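Local structure of triacylglycerol lipase (Clostridium botulinum, 5AH1) at residues M87-D92 with S265-K270; I170-K175 with K218-S223; P230-T235 with P395-N400; E404-G409 with N416-I421. The protein hydrolyses ester bonds, probably including those of triacylglycerols, and cleaves synthetic polyesters, as a zinc-binding esterase of the alpha/beta-hydrolase fold. All blocks are in the same frame, centred on the assembly; numbering follows the deposited sequence. Where two conformers were deposited one is given.

Contact 1 (M87-D92 with S265-K270); sequences MGFGRD and SIYDLK
The loop after strand 80-83, which in many alpha/beta hydrolases helps to build the oxyanion hole, here lays the ring of Phe89 against Tyr267 in the loop between helices 242-257 and 284-292. Tyr267 CB sits over one face of the phenyl ring, 3.9 Å from its centroid, in a CH-pi contact. The Tyr267 CG, wedged between its own backbone N and carbonyl carbon (chi1 59°), continues into a ring inclined at 59° to that of Phe89, an oblique aromatic pair. At the phenyl rim the neighbours change character: Asp268 O lies in the ring plane, 3.4 Å from Phe89 CE1, while Leu269 CD2 approaches CZ near the same plane. Leu269 CD2 also touches Met87 SD at 4.1 Å, extending the apolar patch toward helix 242-257, whose Thr249 and Phe250 also touch Met87. No direct hydrogen bond joins residues 87-92 to 265-270. Instead, a water accepts from Lys270 NZ at 2.8 Å and donates to Gly88 O at 2.7 Å. The ammonium group also donates to Asp268 O and forms a salt bridge with Glu93, which additionally accepts from Gly90 N. A buried lysine held by a carboxylate, a carbonyl and a water is probably stabilised in its charged form, so polar bonds fix the margin of a contact whose centre is aromatic and aliphatic.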
loop_
_atom_site.group_PDB
_atom_site.type_symbol
_atom_site.label_atom_id
_atom_site.label_comp_id
_atom_site.label_asym_id
_atom_site.label_seq_id
_atom_site.Cartn_x
_atom_site.Cartn_y
_atom_site.Cartn_z
ATOM N N MET A 87 -5.938 1.305 5.442
ATOM C CA MET A 87 -6.201 0.917 6.824
ATOM C C MET A 87 -4.972 0.342 7.538
ATOM O O MET A 87 -5.087 -0.541 8.387
ATOM C CB MET A 87 -7.440 0.010 6.921
ATOM C CG MET A 87 -8.752 0.816 6.786
ATOM S SD MET A 87 -9.050 1.859 8.241
ATOM C CE MET A 87 -9.631 0.612 9.358
ATOM N N GLY A 88 -3.795 0.880 7.199
ATOM C CA GLY A 88 -2.581 0.664 7.972
ATOM C C GLY A 88 -2.313 1.830 8.900
ATOM O O GLY A 88 -2.738 2.956 8.619
ATOM N N PHE A 89 -1.640 1.555 10.019
ATOM C CA PHE A 89 -1.412 2.541 11.072
ATOM C C PHE A 89 0.061 2.626 11.454
ATOM O O PHE A 89 0.880 1.864 10.942
ATOM C CB PHE A 89 -2.315 2.215 12.257
ATOM C CG PHE A 89 -3.763 2.324 11.899
ATOM C CD1 PHE A 89 -4.398 3.557 11.894
ATOM C CD2 PHE A 89 -4.478 1.207 11.489
ATOM C CE1 PHE A 89 -5.731 3.682 11.491
ATOM C CE2 PHE A 89 -5.806 1.325 11.101
ATOM C CZ PHE A 89 -6.435 2.565 11.106
ATOM N N GLY A 90 0.381 3.563 12.337
ATOM C CA GLY A 90 1.760 3.868 12.679
ATOM C C GLY A 90 2.328 3.022 13.788
ATOM O O GLY A 90 1.622 2.259 14.456
ATOM N N ARG A 91 3.630 3.174 13.983
ATOM C CA ARG A 91 4.361 2.421 14.999
ATOM C C ARG A 91 3.871 2.688 16.414
ATOM O O ARG A 91 4.029 1.839 17.280
ATOM C CB ARG A 91 5.855 2.733 14.914
ATOM C CG ARG A 91 6.512 2.187 13.675
ATOM C CD ARG A 91 8.017 2.484 13.650
ATOM N NE ARG A 91 8.742 1.950 14.802
ATOM C CZ ARG A 91 9.161 0.695 14.896
ATOM N NH1 ARG A 91 8.921 -0.176 13.929
ATOM N NH2 ARG A 91 9.817 0.292 15.972
ATOM N N ASP A 92 3.293 3.870 16.635
ATOM C CA ASP A 92 2.756 4.270 17.932
ATOM C C ASP A 92 1.271 3.940 18.082
ATOM O O ASP A 92 0.636 4.370 19.038
ATOM C CB ASP A 92 2.943 5.779 18.119
ATOM C CG ASP A 92 2.159 6.600 17.097
ATOM O OD1 ASP A 92 2.126 6.212 15.912
ATOM O OD2 ASP A 92 1.572 7.636 17.487
ATOM N N SER A 265 -9.147 4.047 21.989
ATOM C CA SER A 265 -8.401 5.104 21.313
ATOM C C SER A 265 -6.970 4.684 21.043
ATOM O O SER A 265 -6.041 5.181 21.666
ATOM C CB SER A 265 -8.414 6.382 22.152
ATOM O OG SER A 265 -9.740 6.776 22.404
ATOM N N ILE A 266 -6.796 3.769 20.096
ATOM C CA ILE A 266 -5.476 3.242 19.775
ATOM C C ILE A 266 -5.187 3.356 18.277
ATOM O O ILE A 266 -4.224 2.775 17.783
ATOM C CB ILE A 266 -5.307 1.791 20.293
ATOM C CG1 ILE A 266 -6.271 0.825 19.596
ATOM C CG2 ILE A 266 -5.484 1.767 21.805
ATOM C CD1 ILE A 266 -6.089 -0.643 20.003
ATOM N N TYR A 267 -6.011 4.114 17.556
ATOM C CA TYR A 267 -5.735 4.436 16.159
ATOM C C TYR A 267 -6.493 5.696 15.747
ATOM O O TYR A 267 -7.505 6.047 16.334
ATOM C CB TYR A 267 -6.064 3.257 15.228
ATOM C CG TYR A 267 -7.492 2.801 15.278
ATOM C CD1 TYR A 267 -7.923 1.912 16.256
ATOM C CD2 TYR A 267 -8.421 3.273 14.370
ATOM C CE1 TYR A 267 -9.233 1.495 16.317
ATOM C CE2 TYR A 267 -9.727 2.864 14.417
ATOM C CZ TYR A 267 -10.139 1.986 15.396
ATOM O OH TYR A 267 -11.458 1.605 15.417
ATOM N N ASP A 268 -5.970 6.366 14.730
ATOM C CA ASP A 268 -6.436 7.675 14.276
ATOM C C ASP A 268 -6.597 7.551 12.764
ATOM O O ASP A 268 -5.695 7.068 12.082
ATOM C CB ASP A 268 -5.358 8.699 14.671
ATOM C CG ASP A 268 -5.633 10.133 14.205
ATOM O OD1 ASP A 268 -6.597 10.409 13.458
ATOM O OD2 ASP A 268 -4.831 11.012 14.618
ATOM N N LEU A 269 -7.758 7.925 12.242
ATOM C CA LEU A 269 -8.018 7.833 10.796
ATOM C C LEU A 269 -7.429 9.000 10.006
ATOM O O LEU A 269 -7.396 8.959 8.780
ATOM C CB LEU A 269 -9.507 7.712 10.507
ATOM C CG LEU A 269 -10.176 6.500 11.147
ATOM C CD1 LEU A 269 -11.682 6.574 10.966
ATOM C CD2 LEU A 269 -9.622 5.197 10.585
ATOM N N LYS A 270 -6.949 10.026 10.705
ATOM C CA LYS A 270 -6.137 11.086 10.099
ATOM C C LYS A 270 -6.852 11.828 8.970
ATOM O O LYS A 270 -6.226 12.249 7.999
ATOM C CB LYS A 270 -4.787 10.521 9.628
ATOM C CG LYS A 270 -4.121 9.639 10.680
ATOM C CD LYS A 270 -2.685 9.205 10.341
ATOM C CE LYS A 270 -2.111 8.341 11.449
ATOM N NZ LYS A 270 -2.788 7.041 11.593
HETATM O O HOH W 1 -2.157 5.542 9.334
#

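Contact 2 (I170-K175 with K218-S223); sequences ISNENK and KHWIHS
Ile170 lays CG2 over the six-membered ring of Trp220, 3.9 Å from its centroid, at the entry to two neighbouring inner strands of the parallel alpha/beta-hydrolase sheet: 170-175 leads into strand 176-181 and 218-223 into 221-227, with helix 183-197 in the crossover between. The two side chains meet at about a right angle, Ile170 CG1 and CD1 reaching toward Trp220 CB and CE3. Lys218 CB lies against the opposite face of the indole, and Tyr136 and Val140 of helix 128-140 also touch the tryptophan. Asn172 works at the indole rim, its OD1 3.3 Å from Trp220 CD1 and accepting from His219 N at 2.8 Å in a fairly straight bond (162°). Lys175 runs nearly extended until a bend at chi4 (-67°) places NZ to donate twice, to the backbone Asn172 O on an in-plane lone pair and to His219 O across the contact, so that one ammonium ties the two segments together. Ser171 OG meanwhile accepts from Asn174 N in an ST motif, shaping the turn before the strand. Where the two backbones come nearest, Lys175 CA makes a bent C-H...O contact with Trp220 O, 3.1 Å away.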
loop_
_atom_site.group_PDB
_atom_site.type_symbol
_atom_site.label_atom_id
_atom_site.label_comp_id
_atom_site.label_asym_id
_atom_site.label_seq_id
_atom_site.Cartn_x
_atom_site.Cartn_y
_atom_site.Cartn_z
ATOM N N ILE A 170 17.305 13.815 3.024
ATOM C CA ILE A 170 17.026 13.248 1.708
ATOM C C ILE A 170 17.346 14.252 0.604
ATOM O O ILE A 170 17.089 15.445 0.749
ATOM C CB ILE A 170 15.542 12.809 1.612
ATOM C CG1 ILE A 170 15.317 11.986 0.347
ATOM C CG2 ILE A 170 14.560 14.009 1.720
ATOM C CD1 ILE A 170 13.979 11.231 0.363
ATOM N N SER A 171 17.946 13.784 -0.480
ATOM C CA SER A 171 18.392 14.675 -1.549
ATOM C C SER A 171 18.709 13.845 -2.781
ATOM O O SER A 171 18.619 12.609 -2.754
ATOM C CB SER A 171 19.663 15.428 -1.140
ATOM O OG SER A 171 20.759 14.542 -1.086
ATOM N N ASN A 172 19.112 14.515 -3.859
ATOM C CA ASN A 172 19.530 13.799 -5.058
ATOM C C ASN A 172 20.728 12.890 -4.777
ATOM O O ASN A 172 20.901 11.859 -5.433
ATOM C CB ASN A 172 19.886 14.772 -6.178
ATOM C CG ASN A 172 18.691 15.573 -6.672
ATOM O OD1 ASN A 172 17.529 15.190 -6.489
ATOM N ND2 ASN A 172 18.978 16.696 -7.328
ATOM N N GLU A 173 21.536 13.276 -3.794
ATOM C CA GLU A 173 22.691 12.484 -3.375
ATOM C C GLU A 173 22.297 11.432 -2.330
ATOM O O GLU A 173 22.751 10.291 -2.389
ATOM C CB GLU A 173 23.798 13.389 -2.819
ATOM C CG GLU A 173 24.430 14.322 -3.846
ATOM C CD GLU A 173 23.489 15.421 -4.328
ATOM O OE1 GLU A 173 22.765 16.010 -3.496
ATOM O OE2 GLU A 173 23.474 15.695 -5.548
ATOM N N ASN A 174 21.464 11.830 -1.372
ATOM C CA ASN A 174 20.986 10.930 -0.320
ATOM C C ASN A 174 19.622 10.343 -0.672
ATOM O O ASN A 174 18.579 10.767 -0.136
ATOM C CB ASN A 174 20.900 11.679 1.007
ATOM C CG ASN A 174 22.227 12.249 1.435
ATOM O OD1 ASN A 174 23.282 11.651 1.209
ATOM N ND2 ASN A 174 22.188 13.409 2.067
ATOM N N LYS A 175 19.648 9.373 -1.578
ATOM C CA LYS A 175 18.432 8.763 -2.093
ATOM C C LYS A 175 17.888 7.715 -1.131
ATOM O O LYS A 175 18.549 7.332 -0.157
ATOM C CB LYS A 175 18.708 8.102 -3.452
ATOM C CG LYS A 175 19.278 9.004 -4.522
ATOM C CD LYS A 175 19.323 8.240 -5.846
ATOM C CE LYS A 175 20.170 8.911 -6.893
ATOM N NZ LYS A 175 19.603 10.179 -7.336
ATOM N N LYS A 218 13.280 16.740 -8.620
ATOM C CA LYS A 218 13.899 16.038 -7.502
ATOM C C LYS A 218 14.022 14.556 -7.831
ATOM O O LYS A 218 13.034 13.912 -8.219
ATOM C CB LYS A 218 13.087 16.243 -6.221
ATOM C CG LYS A 218 13.056 17.691 -5.795
ATOM C CD LYS A 218 12.022 17.976 -4.713
ATOM C CE LYS A 218 11.807 19.469 -4.522
ATOM N NZ LYS A 218 11.314 20.125 -5.777
ATOM N N HIS A 219 15.237 14.038 -7.665
ATOM C CA HIS A 219 15.575 12.653 -7.993
ATOM C C HIS A 219 16.089 11.960 -6.740
ATOM O O HIS A 219 17.244 11.569 -6.632
ATOM C CB HIS A 219 16.566 12.659 -9.153
ATOM C CG HIS A 219 16.034 13.419 -10.324
ATOM N ND1 HIS A 219 14.984 12.953 -11.083
ATOM C CD2 HIS A 219 16.311 14.662 -10.788
ATOM C CE1 HIS A 219 14.679 13.849 -12.007
ATOM N NE2 HIS A 219 15.467 14.895 -11.848
ATOM N N TRP A 220 15.173 11.821 -5.786
ATOM C CA TRP A 220 15.473 11.364 -4.436
ATOM C C TRP A 220 15.248 9.868 -4.254
ATOM O O TRP A 220 15.575 9.324 -3.207
ATOM C CB TRP A 220 14.534 12.059 -3.461
ATOM C CG TRP A 220 14.720 13.535 -3.315
ATOM C CD1 TRP A 220 15.651 14.333 -3.925
ATOM C CD2 TRP A 220 13.960 14.392 -2.458
ATOM N NE1 TRP A 220 15.505 15.633 -3.500
ATOM C CE2 TRP A 220 14.480 15.692 -2.595
ATOM C CE3 TRP A 220 12.882 14.181 -1.587
ATOM C CZ2 TRP A 220 13.967 16.783 -1.885
ATOM C CZ3 TRP A 220 12.372 15.252 -0.889
ATOM C CH2 TRP A 220 12.912 16.543 -1.047
ATOM N N ILE A 221 14.633 9.229 -5.251
ATOM C CA ILE A 221 14.144 7.862 -5.131
ATOM C C ILE A 221 14.951 6.948 -6.054
ATOM O O ILE A 221 14.952 7.132 -7.264
ATOM C CB ILE A 221 12.656 7.772 -5.505
ATOM C CG1 ILE A 221 11.836 8.845 -4.758
ATOM C CG2 ILE A 221 12.177 6.382 -5.231
ATOM C CD1 ILE A 221 11.953 8.810 -3.254
ATOM N N HIS A 222 15.670 5.993 -5.476
ATOM C CA HIS A 222 16.447 5.065 -6.287
ATOM C C HIS A 222 15.611 3.893 -6.791
ATOM O O HIS A 222 15.804 3.424 -7.916
ATOM C CB HIS A 222 17.654 4.548 -5.506
ATOM C CG HIS A 222 18.703 3.943 -6.370
ATOM N ND1 HIS A 222 19.156 4.551 -7.520
ATOM C CD2 HIS A 222 19.408 2.795 -6.242
ATOM C CE1 HIS A 222 20.098 3.802 -8.062
ATOM N NE2 HIS A 222 20.255 2.725 -7.317
ATOM N N SER A 223 14.704 3.402 -5.955
ATOM C CA SER A 223 13.821 2.327 -6.341
ATOM C C SER A 223 12.470 2.459 -5.682
ATOM O O SER A 223 12.332 3.027 -4.605
ATOM C CB SER A 223 14.434 0.969 -5.989
ATOM O OG SER A 223 14.428 0.729 -4.596
#

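Contact 3 (P230-T235 with P395-N400); sequences PNDGTT and PKLGSN
Two turns face each other here, a type I turn from Pro230 to Gly233 and a type II turn from Lys396 to Ser399, with Asn231 and Pro395 closest in backbone, their CA atoms 4.8 Å apart. In this alpha/beta-hydrolase the first turn follows central strand 221-227 and the second precedes the outermost strand 403-405, so the contact ties together loops from separate parts of the sheet. Gly233 and Gly398 both have positive phi, a conformation that favours glycine. Asp232 carries most of the exchange. Its CG stands anti to the carbonyl carbon (chi1 -71°), on the side of the second turn, and OD1 accepts two successive backbone donors there. Lys396 N meets the syn lone pair of OD1 at 2.8 Å in an almost straight bond, whereas Leu397 N comes from above the carboxylate plane, 2.9 Å from the same oxygen. The other oxygen, OD2, forms a salt bridge with Lys396 NZ at 2.8 Å, on the syn side and tilted out of the plane. The lysine chain bends at chi3 and chi4 to deliver that ammonium group, which Asp393 also holds in a salt bridge; an acid gripped by so many donors is probably ionised. Asn231 lies side by side with Pro395, pointing the same way, while its OD1 accepts from Arg189 of helix 183-197. Asn317 ND2 of helix 310-317 hydrogen-bonds to both Asn231 O and Leu397 O. Asp232 O is buried without a polar partner, facing Leu397 CD1 at 3.5 Å.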
loop_
_atom_site.group_PDB
_atom_site.type_symbol
_atom_site.label_atom_id
_atom_site.label_comp_id
_atom_site.label_asym_id
_atom_site.label_seq_id
_atom_site.Cartn_x
_atom_site.Cartn_y
_atom_site.Cartn_z
ATOM N N PRO A 230 -2.570 -2.774 -5.688
ATOM C CA PRO A 230 -3.570 -2.628 -6.754
ATOM C C PRO A 230 -3.120 -1.601 -7.796
ATOM O O PRO A 230 -3.653 -0.503 -7.895
ATOM C CB PRO A 230 -4.803 -2.153 -6.001
ATOM C CG PRO A 230 -4.240 -1.349 -4.862
ATOM C CD PRO A 230 -2.988 -2.091 -4.446
ATOM N N ASN A 231 -2.095 -1.947 -8.564
ATOM C CA ASN A 231 -1.589 -1.013 -9.555
ATOM C C ASN A 231 -2.619 -0.705 -10.655
ATOM O O ASN A 231 -2.585 0.380 -11.247
ATOM C CB ASN A 231 -0.275 -1.510 -10.157
ATOM C CG ASN A 231 0.930 -1.281 -9.241
ATOM O OD1 ASN A 231 1.182 -0.160 -8.812
ATOM N ND2 ASN A 231 1.691 -2.339 -8.975
ATOM N N ASP A 232 -3.529 -1.650 -10.889
ATOM C CA ASP A 232 -4.703 -1.442 -11.734
ATOM C C ASP A 232 -6.007 -1.475 -10.928
ATOM O O ASP A 232 -7.066 -1.707 -11.485
ATOM C CB ASP A 232 -4.764 -2.485 -12.856
ATOM C CG ASP A 232 -3.712 -2.273 -13.916
ATOM O OD1 ASP A 232 -3.357 -1.108 -14.208
ATOM O OD2 ASP A 232 -3.266 -3.293 -14.491
ATOM N N GLY A 233 -5.935 -1.190 -9.634
ATOM C CA GLY A 233 -7.111 -1.226 -8.780
ATOM C C GLY A 233 -7.430 -2.629 -8.290
ATOM O O GLY A 233 -6.743 -3.607 -8.604
ATOM N N THR A 234 -8.475 -2.720 -7.492
ATOM C CA THR A 234 -9.007 -3.990 -7.079
ATOM C C THR A 234 -10.510 -3.984 -7.270
ATOM O O THR A 234 -11.199 -3.035 -6.899
ATOM C CB THR A 234 -8.676 -4.321 -5.609
ATOM O OG1 THR A 234 -9.463 -5.448 -5.247
ATOM C CG2 THR A 234 -8.946 -3.146 -4.647
ATOM N N THR A 235 -11.021 -5.077 -7.824
ATOM C CA THR A 235 -12.461 -5.184 -8.023
ATOM C C THR A 235 -13.218 -5.361 -6.711
ATOM O O THR A 235 -14.430 -5.235 -6.692
ATOM C CB THR A 235 -12.844 -6.276 -9.029
ATOM O OG1 THR A 235 -12.486 -7.564 -8.525
ATOM C CG2 THR A 235 -12.211 -6.021 -10.391
ATOM N N PRO A 395 1.218 -1.008 -13.338
ATOM C CA PRO A 395 0.091 -0.326 -13.975
ATOM C C PRO A 395 0.030 -0.674 -15.464
ATOM O O PRO A 395 1.063 -0.625 -16.142
ATOM C CB PRO A 395 0.430 1.145 -13.757
ATOM C CG PRO A 395 1.947 1.161 -13.728
ATOM C CD PRO A 395 2.312 -0.080 -12.984
ATOM N N LYS A 396 -1.175 -0.998 -15.931
ATOM C CA LYS A 396 -1.453 -1.309 -17.330
ATOM C C LYS A 396 -2.653 -0.512 -17.829
ATOM O O LYS A 396 -2.603 0.024 -18.937
ATOM C CB LYS A 396 -1.694 -2.813 -17.496
ATOM C CG LYS A 396 -0.467 -3.638 -17.114
ATOM C CD LYS A 396 -0.700 -5.123 -17.131
ATOM C CE LYS A 396 -1.655 -5.641 -16.081
ATOM N NZ LYS A 396 -1.304 -5.264 -14.677
ATOM N N LEU A 397 -3.717 -0.409 -17.030
ATOM C CA LEU A 397 -4.866 0.423 -17.392
ATOM C C LEU A 397 -4.411 1.859 -17.502
ATOM O O LEU A 397 -3.865 2.420 -16.561
ATOM C CB LEU A 397 -5.967 0.315 -16.339
ATOM C CG LEU A 397 -6.552 -1.069 -16.028
ATOM C CD1 LEU A 397 -7.593 -0.942 -14.894
ATOM C CD2 LEU A 397 -7.159 -1.741 -17.239
ATOM N N GLY A 398 -4.602 2.461 -18.666
ATOM C CA GLY A 398 -4.224 3.842 -18.879
ATOM C C GLY A 398 -2.739 4.148 -18.777
ATOM O O GLY A 398 -2.389 5.326 -18.653
ATOM N N SER A 399 -1.867 3.131 -18.842
ATOM C CA SER A 399 -0.441 3.312 -18.603
ATOM C C SER A 399 0.397 3.081 -19.845
ATOM O O SER A 399 0.081 2.226 -20.664
ATOM C CB SER A 399 0.041 2.342 -17.507
ATOM O OG SER A 399 1.409 2.557 -17.181
ATOM N N ASN A 400 1.511 3.809 -19.907
ATOM C CA ASN A 400 2.566 3.565 -20.887
ATOM C C ASN A 400 3.783 2.865 -20.275
ATOM O O ASN A 400 4.771 2.634 -20.956
ATOM C CB ASN A 400 3.035 4.870 -21.516
ATOM C CG ASN A 400 1.937 5.605 -22.237
ATOM O OD1 ASN A 400 1.213 5.018 -23.032
ATOM N ND2 ASN A 400 1.833 6.903 -21.989
#

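Contact 4 (E404-G409 with N416-I421); sequences EQYNGG and NAMPRI
The outer margin of the parallel sheet is formed here by strand 403-405 beside strand 415-417, where Glu404 pairs with Asn416 and Gln405 with Ala417. Ala417 bonds to the residues on either side of its partner Gln405, as parallel pairing requires: its N donates to Glu404 O at 3.0 Å, and its O accepts from Tyr406 N at 2.9 Å. Gln405 and Ala417 share one face of the sheet, and the bend of the glutamine chain at chi2 (-57°) helps to bring the amide back over the alanine, with NE2 3.4 Å from Ala417 CB. A water bridges Gln405 OE1 and Met418 O, donating to each. After strand 403-405, Tyr406 turns its CG anti to the backbone N (chi1 -179°), and its ring is met by SD and CE of Met418 in a Met-aromatic contact. SD approaches obliquely, 3.6 Å from Tyr406 CD1. On the inner side, Asn416 ND2 donates to Tyr328 O of strand 327-331, joining the pair to the rest of the sheet. Asn407 OD1 accepts from Gly409 N, an Asx turn that carries the chain round. Met418 CE lies over the centre of the Tyr406 ring, 3.9 Å from its centroid, and Gly408 N sits above the opposite face, nearer the rim.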
loop_
_atom_site.group_PDB
_atom_site.type_symbol
_atom_site.label_atom_id
_atom_site.label_comp_id
_atom_site.label_asym_id
_atom_site.label_seq_id
_atom_site.Cartn_x
_atom_site.Cartn_y
_atom_site.Cartn_z
ATOM N N GLU A 404 8.088 -6.157 -17.588
ATOM C CA GLU A 404 8.631 -7.435 -18.033
ATOM C C GLU A 404 8.828 -8.323 -16.828
ATOM O O GLU A 404 9.197 -7.853 -15.752
ATOM C CB GLU A 404 9.986 -7.258 -18.702
ATOM C CG GLU A 404 10.024 -6.378 -19.928
ATOM C CD GLU A 404 11.452 -6.258 -20.483
ATOM O OE1 GLU A 404 12.319 -7.090 -20.104
ATOM O OE2 GLU A 404 11.720 -5.335 -21.282
ATOM N N GLN A 405 8.602 -9.616 -17.009
ATOM C CA GLN A 405 8.897 -10.563 -15.952
ATOM C C GLN A 405 10.405 -10.610 -15.730
ATOM O O GLN A 405 11.187 -10.584 -16.680
ATOM C CB GLN A 405 8.324 -11.949 -16.262
ATOM C CG GLN A 405 6.794 -11.979 -16.459
ATOM C CD GLN A 405 5.994 -11.447 -15.262
ATOM O OE1 GLN A 405 6.105 -11.953 -14.140
ATOM N NE2 GLN A 405 5.161 -10.434 -15.512
ATOM N N TYR A 406 10.805 -10.643 -14.468
ATOM C CA TYR A 406 12.207 -10.672 -14.108
ATOM C C TYR A 406 12.892 -11.842 -14.793
ATOM O O TYR A 406 12.375 -12.957 -14.798
ATOM C CB TYR A 406 12.328 -10.793 -12.595
ATOM C CG TYR A 406 13.746 -10.817 -12.102
ATOM C CD1 TYR A 406 14.507 -9.657 -12.061
ATOM C CD2 TYR A 406 14.318 -11.992 -11.668
ATOM C CE1 TYR A 406 15.808 -9.676 -11.618
ATOM C CE2 TYR A 406 15.618 -12.024 -11.219
ATOM C CZ TYR A 406 16.357 -10.858 -11.186
ATOM O OH TYR A 406 17.658 -10.882 -10.738
ATOM N N ASN A 407 14.052 -11.567 -15.382
ATOM C CA ASN A 407 14.742 -12.525 -16.241
ATOM C C ASN A 407 16.202 -12.673 -15.866
ATOM O O ASN A 407 17.017 -13.031 -16.709
ATOM C CB ASN A 407 14.645 -12.072 -17.699
ATOM C CG ASN A 407 15.454 -10.803 -17.983
ATOM O OD1 ASN A 407 15.861 -10.076 -17.066
ATOM N ND2 ASN A 407 15.680 -10.529 -19.262
ATOM N N GLY A 408 16.536 -12.379 -14.613
ATOM C CA GLY A 408 17.904 -12.532 -14.144
ATOM C C GLY A 408 18.782 -11.315 -14.373
ATOM O O GLY A 408 19.992 -11.367 -14.149
ATOM N N GLY A 409 18.177 -10.225 -14.829
ATOM C CA GLY A 409 18.843 -8.939 -14.899
ATOM C C GLY A 409 17.842 -7.887 -14.466
ATOM O O GLY A 409 16.638 -8.091 -14.612
ATOM N N ASN A 416 10.122 -4.488 -13.072
ATOM C CA ASN A 416 10.748 -5.800 -12.972
ATOM C C ASN A 416 9.739 -6.602 -12.144
ATOM O O ASN A 416 9.674 -6.466 -10.920
ATOM C CB ASN A 416 12.100 -5.722 -12.272
ATOM C CG ASN A 416 13.112 -4.897 -13.037
ATOM O OD1 ASN A 416 13.977 -5.444 -13.719
ATOM N ND2 ASN A 416 13.057 -3.589 -12.896
ATOM N N ALA A 417 8.910 -7.385 -12.834
ATOM C CA ALA A 417 7.845 -8.159 -12.199
ATOM C C ALA A 417 8.439 -9.454 -11.646
ATOM O O ALA A 417 8.863 -10.335 -12.392
ATOM C CB ALA A 417 6.704 -8.429 -13.182
ATOM N N MET A 418 8.506 -9.531 -10.320
ATOM C CA MET A 418 9.294 -10.558 -9.652
ATOM C C MET A 418 8.494 -11.861 -9.498
ATOM O O MET A 418 7.277 -11.881 -9.697
ATOM C CB MET A 418 9.805 -10.006 -8.308
ATOM C CG MET A 418 10.587 -8.709 -8.472
ATOM S SD MET A 418 12.073 -8.890 -9.501
ATOM C CE MET A 418 13.128 -9.865 -8.428
ATOM N N PRO A 419 9.179 -12.965 -9.160
ATOM C CA PRO A 419 8.500 -14.262 -9.103
ATOM C C PRO A 419 7.305 -14.260 -8.141
ATOM O O PRO A 419 7.425 -13.796 -7.012
ATOM C CB PRO A 419 9.623 -15.220 -8.656
ATOM C CG PRO A 419 10.849 -14.606 -9.201
ATOM C CD PRO A 419 10.638 -13.123 -9.016
ATOM N N ARG A 420 6.169 -14.777 -8.591
ATOM C CA ARG A 420 4.933 -14.683 -7.824
ATOM C C ARG A 420 5.067 -15.329 -6.451
ATOM O O ARG A 420 5.637 -16.410 -6.323
ATOM C CB ARG A 420 3.774 -15.331 -8.592
ATOM C CG ARG A 420 2.429 -15.172 -7.887
ATOM C CD ARG A 420 1.228 -15.490 -8.775
ATOM N NE ARG A 420 1.089 -14.527 -9.852
ATOM C CZ ARG A 420 -0.008 -14.364 -10.575
ATOM N NH1 ARG A 420 -1.085 -15.083 -10.315
ATOM N NH2 ARG A 420 -0.037 -13.465 -11.539
ATOM N N ILE A 421 4.501 -14.669 -5.440
ATOM C CA ILE A 421 4.529 -15.178 -4.079
ATOM C C ILE A 421 3.234 -15.943 -3.870
ATOM O O ILE A 421 2.220 -15.388 -3.427
ATOM C CB ILE A 421 4.714 -14.045 -3.038
ATOM C CG1 ILE A 421 5.887 -13.122 -3.414
ATOM C CG2 ILE A 421 4.914 -14.647 -1.658
ATOM C CD1 ILE A 421 6.053 -11.925 -2.449
HETATM O O HOH W 2 5.322 -11.235 -11.410
HETATM O O HOH W 3 14.261 -7.853 -14.968
#

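From the N terminus, the chain opens contact 1 in the loop after strand 80-83 and returns to it only after helix 242-257. Contact 2 lies wholly within that excursion, joining the entries of neighbouring strands 176-181 and 221-227. Contact 3 crosses contact 1: its first segment, after strand 221-227, precedes 265-270, whereas its partner comes much later, near helix 310-317 in space. The centres of contacts 1 and 3 are about 27 Å apart, on opposite sides of the chain's centre. Contact 4 then follows in series, closing a short loop at the sheet margin almost directly after 395-400. Contacts 2 and 4 both reach the same parallel sheet.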